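Local coordinates for protein PTS system, IIA component (Streptococcus pneumoniae serotype 4, PDB 5T3U) that probably passes a phosphoryl group to its partner IIB protein in a phosphotransferase sugar uptake system associated with fucose utilization, at residues A14-F19 with G80-V85; G101-L106 with H125-S130. All blocks are in the same frame, centred on the assembly; numbering follows the deposited sequence.

Contact 1 and contact 2 lie in one alpha/beta domain, with their centres about 17 Å apart. Contact 1 joins the end of strand 7-16 to the start of helix 81-90. Contact 2 joins the start of helix 104-112 to helix 120-129. The two meet through aromatic rings: Phe19 CE2 lies 3.3 Å from Phe102 CZ. Both also touch the second subunit of the dimer. The probable active site is on the side of contact 1, where His16 ends its strand. A bound polyethylene glycol, probably from crystallisation, comes within about 4 Å of the Ser81 side chain there. In contact 2, Asn103 bonds to Gly101 of the second subunit.

Contact 1. Residues A14-F19 with G80-V85; sequences ASHGNF and GSPNNV
Ser15 CA and Pro82 CA, 5.8 Å apart, are the nearest CA pair of the two segments. The axes of strand 14-16 and helix 81-85 come within 7.6 Å at an angle of 135°, so strand and helix run roughly in opposing directions. This is the C-terminal edge of the parallel sheet in the mannose-type IIA fold, where strands end and helices begin. In relatives, the histidine that carries the phosphoryl group ends the first strand, a position consistent with His16. Gly80 is the N-cap of helix 81-90. After His16 the chain leaves in a type II' beta turn, His16 to Phe19.

Pro82 touches the strand with three ring atoms. Pro82 CB meets Ala14 CB at 4.0 Å. Pro82 CG lies 3.5 Å from Ser15 C. Pro82 CD reaches the imidazole, 3.4 Å from His16 CE1. The side chains of His16 and Pro82 cross at about a right angle. His16 CG stands anti to the carbonyl carbon (chi1 -66°). The ring atom that reaches the helix start is His16 CE1, which comes 3.1 Å from Ser81 N, a close packing contact. Gly80 CA sits at the edge of the imidazole, near its plane. The ring also meets Phe30 of the second subunit edge-to-face, and His16 N bonds to Asp76 OD2. Phe53 of helix 50-65 packs on Pro82. Ser15, whose CB is directed away from the helix, bonds through OG to His16 O at 2.9 Å, approaching from above the carbonyl plane, and OG is also bonded to Ala20 N.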
loop_
_atom_site.group_PDB
_atom_site.type_symbol
_atom_site.label_atom_id
_atom_site.label_comp_id
_atom_site.label_asym_id
_atom_site.label_seq_id
_atom_site.Cartn_x
_atom_site.Cartn_y
_atom_site.Cartn_z
ATOM N N ALA A 14 -8.669 5.676 -1.773
ATOM C CA ALA A 14 -9.091 6.316 -0.520
ATOM C C ALA A 14 -8.529 5.618 0.708
ATOM O O ALA A 14 -8.467 4.416 0.741
ATOM C CB ALA A 14 -10.611 6.351 -0.440
ATOM N N SER A 15 -8.145 6.376 1.738
ATOM C CA SER A 15 -7.624 5.761 2.948
ATOM C C SER A 15 -7.770 6.705 4.134
ATOM O O SER A 15 -7.965 7.913 3.960
ATOM C CB SER A 15 -6.124 5.464 2.751
ATOM O OG SER A 15 -5.414 6.683 2.653
ATOM N N HIS A 16 -7.633 6.183 5.346
ATOM C CA HIS A 16 -7.217 7.062 6.462
ATOM C C HIS A 16 -5.811 7.602 6.138
ATOM O O HIS A 16 -5.006 6.904 5.519
ATOM C CB HIS A 16 -7.130 6.269 7.750
ATOM C CG HIS A 16 -8.445 5.742 8.229
ATOM N ND1 HIS A 16 -8.974 4.547 7.784
ATOM C CD2 HIS A 16 -9.304 6.208 9.166
ATOM C CE1 HIS A 16 -10.108 4.307 8.418
ATOM N NE2 HIS A 16 -10.345 5.312 9.239
ATOM N N GLY A 17 -5.543 8.856 6.504
ATOM C CA GLY A 17 -4.224 9.436 6.291
ATOM C C GLY A 17 -3.719 9.491 4.866
ATOM O O GLY A 17 -4.498 9.477 3.913
ATOM N N ASN A 18 -2.387 9.557 4.751
ATOM C CA ASN A 18 -1.665 9.836 3.535
ATOM C C ASN A 18 -1.360 8.592 2.668
ATOM O O ASN A 18 -0.700 8.713 1.641
ATOM C CB ASN A 18 -0.347 10.554 3.895
ATOM C CG ASN A 18 -0.562 11.965 4.463
ATOM O OD1 ASN A 18 -1.615 12.582 4.277
ATOM N ND2 ASN A 18 0.443 12.477 5.149
ATOM N N PHE A 19 -1.818 7.409 3.071
ATOM C CA PHE A 19 -1.575 6.182 2.267
ATOM C C PHE A 19 -1.962 6.329 0.790
ATOM O O PHE A 19 -1.151 6.001 -0.107
ATOM C CB PHE A 19 -2.309 4.976 2.863
ATOM C CG PHE A 19 -1.949 3.643 2.233
ATOM C CD1 PHE A 19 -0.637 3.178 2.241
ATOM C CD2 PHE A 19 -2.938 2.834 1.674
ATOM C CE1 PHE A 19 -0.321 1.947 1.719
ATOM C CE2 PHE A 19 -2.625 1.614 1.131
ATOM C CZ PHE A 19 -1.283 1.171 1.145
ATOM N N GLY A 80 -12.205 -0.138 7.794
ATOM C CA GLY A 80 -11.839 1.284 7.855
ATOM C C GLY A 80 -13.016 2.162 7.402
ATOM O O GLY A 80 -13.949 1.662 6.769
ATOM N N SER A 81 -12.970 3.458 7.711
ATOM C CA SER A 81 -14.087 4.355 7.382
ATOM C C SER A 81 -14.222 4.577 5.861
ATOM O O SER A 81 -15.347 4.547 5.365
ATOM C CB SER A 81 -13.999 5.697 8.115
ATOM O OG SER A 81 -14.089 5.532 9.528
ATOM N N PRO A 82 -13.096 4.768 5.115
ATOM C CA PRO A 82 -13.256 4.836 3.651
ATOM C C PRO A 82 -14.009 3.625 3.095
ATOM O O PRO A 82 -14.940 3.786 2.272
ATOM C CB PRO A 82 -11.795 4.871 3.127
ATOM C CG PRO A 82 -11.035 5.548 4.265
ATOM C CD PRO A 82 -11.677 4.965 5.512
ATOM N N ASN A 83 -13.642 2.426 3.536
ATOM C CA ASN A 83 -14.363 1.252 3.037
ATOM C C ASN A 83 -15.815 1.214 3.503
ATOM O O ASN A 83 -16.670 0.818 2.730
ATOM C CB ASN A 83 -13.710 -0.054 3.432
ATOM C CG ASN A 83 -14.082 -1.178 2.496
ATOM O OD1 ASN A 83 -14.865 -2.061 2.837
ATOM N ND2 ASN A 83 -13.551 -1.135 1.300
ATOM N N ASN A 84 -16.078 1.583 4.771
ATOM C CA ASN A 84 -17.457 1.565 5.293
ATOM C C ASN A 84 -18.379 2.486 4.480
ATOM O O ASN A 84 -19.497 2.109 4.110
ATOM C CB ASN A 84 -17.507 1.978 6.768
ATOM C CG ASN A 84 -16.942 0.918 7.708
ATOM O OD1 ASN A 84 -16.898 -0.284 7.397
ATOM N ND2 ASN A 84 -16.519 1.369 8.880
ATOM N N VAL A 85 -17.887 3.694 4.225
ATOM C CA VAL A 85 -18.590 4.698 3.453
ATOM C C VAL A 85 -18.828 4.241 2.002
ATOM O O VAL A 85 -19.965 4.326 1.487
ATOM C CB VAL A 85 -17.849 6.062 3.546
ATOM C CG1 VAL A 85 -18.361 7.057 2.535
ATOM C CG2 VAL A 85 -17.983 6.658 4.950
#

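Contact 2. Residues G101-L106 with H125-S130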
loop_
_atom_site.group_PDB
_atom_site.type_symbol
_atom_site.label_atom_id
_atom_site.label_comp_id
_atom_site.label_asym_id
_atom_site.label_seq_id
_atom_site.Cartn_x
_atom_site.Cartn_y
_atom_site.Cartn_z
ATOM N N GLY A 101 -7.586 -3.269 0.878
ATOM C CA GLY A 101 -6.247 -3.835 1.125
ATOM C C GLY A 101 -5.268 -3.663 -0.032
ATOM O O GLY A 101 -4.320 -4.456 -0.169
ATOM N N PHE A 102 -5.461 -2.617 -0.849
ATOM C CA PHE A 102 -4.658 -2.429 -2.060
ATOM C C PHE A 102 -3.160 -2.232 -1.809
ATOM O O PHE A 102 -2.745 -1.735 -0.748
ATOM C CB PHE A 102 -5.194 -1.260 -2.923
ATOM C CG PHE A 102 -4.816 0.123 -2.428
ATOM C CD1 PHE A 102 -5.653 0.827 -1.564
ATOM C CD2 PHE A 102 -3.655 0.742 -2.871
ATOM C CE1 PHE A 102 -5.309 2.131 -1.107
ATOM C CE2 PHE A 102 -3.299 2.021 -2.422
ATOM C CZ PHE A 102 -4.138 2.721 -1.542
ATOM N N ASN A 103 -2.369 -2.564 -2.822
ATOM C CA ASN A 103 -0.930 -2.368 -2.793
ATOM C C ASN A 103 -0.498 -1.636 -4.075
ATOM O O ASN A 103 -1.334 -1.290 -4.908
ATOM C CB ASN A 103 -0.196 -3.715 -2.585
ATOM C CG ASN A 103 -0.543 -4.742 -3.636
ATOM O OD1 ASN A 103 -1.239 -4.426 -4.613
ATOM N ND2 ASN A 103 -0.062 -5.987 -3.457
ATOM N N ILE A 104 0.789 -1.339 -4.213
ATOM C CA ILE A 104 1.251 -0.606 -5.396
ATOM C C ILE A 104 0.997 -1.425 -6.674
ATOM O O ILE A 104 0.494 -0.894 -7.644
ATOM C CB ILE A 104 2.714 -0.108 -5.220
ATOM C CG1 ILE A 104 2.703 1.199 -4.443
ATOM C CG2 ILE A 104 3.490 0.058 -6.586
ATOM C CD1 ILE A 104 2.095 2.389 -5.174
ATOM N N PRO A 105 1.283 -2.742 -6.661
ATOM C CA PRO A 105 1.003 -3.523 -7.888
ATOM C C PRO A 105 -0.442 -3.444 -8.418
ATOM O O PRO A 105 -0.628 -3.341 -9.640
ATOM C CB PRO A 105 1.330 -4.951 -7.461
ATOM C CG PRO A 105 2.457 -4.765 -6.447
ATOM C CD PRO A 105 2.000 -3.563 -5.656
ATOM N N LEU A 106 -1.447 -3.508 -7.533
ATOM C CA LEU A 106 -2.840 -3.290 -7.937
ATOM C C LEU A 106 -3.051 -1.909 -8.564
ATOM O O LEU A 106 -3.610 -1.794 -9.675
ATOM C CB LEU A 106 -3.795 -3.464 -6.745
ATOM C CG LEU A 106 -5.327 -3.412 -7.068
ATOM C CD1 LEU A 106 -5.771 -4.387 -8.148
ATOM C CD2 LEU A 106 -6.125 -3.674 -5.794
ATOM N N HIS A 125 -6.427 -11.164 -8.161
ATOM C CA HIS A 125 -5.659 -12.371 -7.894
ATOM C C HIS A 125 -4.156 -12.108 -8.095
ATOM O O HIS A 125 -3.344 -12.488 -7.259
ATOM C CB HIS A 125 -6.157 -13.535 -8.779
ATOM C CG HIS A 125 -5.401 -14.819 -8.581
ATOM N ND1 HIS A 125 -5.527 -15.596 -7.448
ATOM C CD2 HIS A 125 -4.508 -15.460 -9.374
ATOM C CE1 HIS A 125 -4.746 -16.658 -7.551
ATOM N NE2 HIS A 125 -4.115 -16.597 -8.709
ATOM N N ASN A 126 -3.783 -11.442 -9.184
ATOM C CA ASN A 126 -2.366 -11.160 -9.407
ATOM C C ASN A 126 -1.776 -10.178 -8.366
ATOM O O ASN A 126 -0.605 -10.286 -8.003
ATOM C CB ASN A 126 -2.122 -10.612 -10.815
ATOM C CG ASN A 126 -2.336 -11.652 -11.926
ATOM O OD1 ASN A 126 -2.377 -12.869 -11.708
ATOM N ND2 ASN A 126 -2.421 -11.154 -13.143
ATOM N N ALA A 127 -2.582 -9.224 -7.919
ATOM C CA ALA A 127 -2.161 -8.268 -6.898
ATOM C C ALA A 127 -1.932 -8.943 -5.544
ATOM O O ALA A 127 -0.992 -8.557 -4.831
ATOM C CB ALA A 127 -3.178 -7.148 -6.755
ATOM N N GLN A 128 -2.783 -9.917 -5.188
ATOM C CA GLN A 128 -2.557 -10.755 -3.988
ATOM C C GLN A 128 -1.224 -11.510 -4.081
ATOM O O GLN A 128 -0.464 -11.541 -3.125
ATOM C CB GLN A 128 -3.695 -11.769 -3.756
ATOM C CG GLN A 128 -5.052 -11.123 -3.457
ATOM C CD GLN A 128 -6.188 -12.126 -3.466
ATOM O OE1 GLN A 128 -6.116 -13.147 -4.160
ATOM N NE2 GLN A 128 -7.259 -11.834 -2.709
ATOM N N ASN A 129 -0.941 -12.078 -5.249
ATOM C CA ASN A 129 0.270 -12.839 -5.468
ATOM C C ASN A 129 1.496 -11.961 -5.537
ATOM O O ASN A 129 2.596 -12.478 -5.456
ATOM C CB ASN A 129 0.175 -13.646 -6.767
ATOM C CG ASN A 129 -0.672 -14.926 -6.620
ATOM O OD1 ASN A 129 -0.924 -15.414 -5.511
ATOM N ND2 ASN A 129 -1.100 -15.475 -7.758
ATOM N N SER A 130 1.304 -10.651 -5.759
ATOM C CA SER A 130 2.397 -9.669 -5.739
ATOM C C SER A 130 2.871 -9.261 -4.330
ATOM O O SER A 130 3.900 -8.595 -4.189
ATOM C CB SER A 130 1.989 -8.419 -6.468
ATOM O OG SER A 130 1.843 -8.670 -7.858
#
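Asn103 points its amide at the backbone of helix 120-129, and the two ends of that amide do different work. Asn103 ND2 donates to Ala127 O at 3.1 Å, with an N-H...O angle of 157°. The acceptor lies near the amide plane, while the donor is tilted 35° from the carbonyl plane of Ala127. Asn103 OD1 turns back to its own chain and accepts from Leu106 N at 3.1 Å. Asn103 is at the N-cap position of helix 104-112, and this is its capping bond. The helix follows the last strand of the parallel sheet, 96-100. CG sits between the backbone N and the carbonyl carbon (chi1 57°). With both ends bonded, the amide is fixed in rotation. ND2 has a second and stronger acceptor, Gly101 O of the second subunit. The pairing is two-way, since Gly101 O accepts from Asn103 ND2 of the second subunit. This buried group thus ties the helix start to the dimer interface.

Ala127 CB packs on Leu106 CB at 3.7 Å, and Leu106 CD1 lies 4.0 Å from the same methyl. Pro105 CB and CG each lie 3.7 Å from Ser130 CB. Ser130 OG bonds to Asn126 O at 2.9 Å.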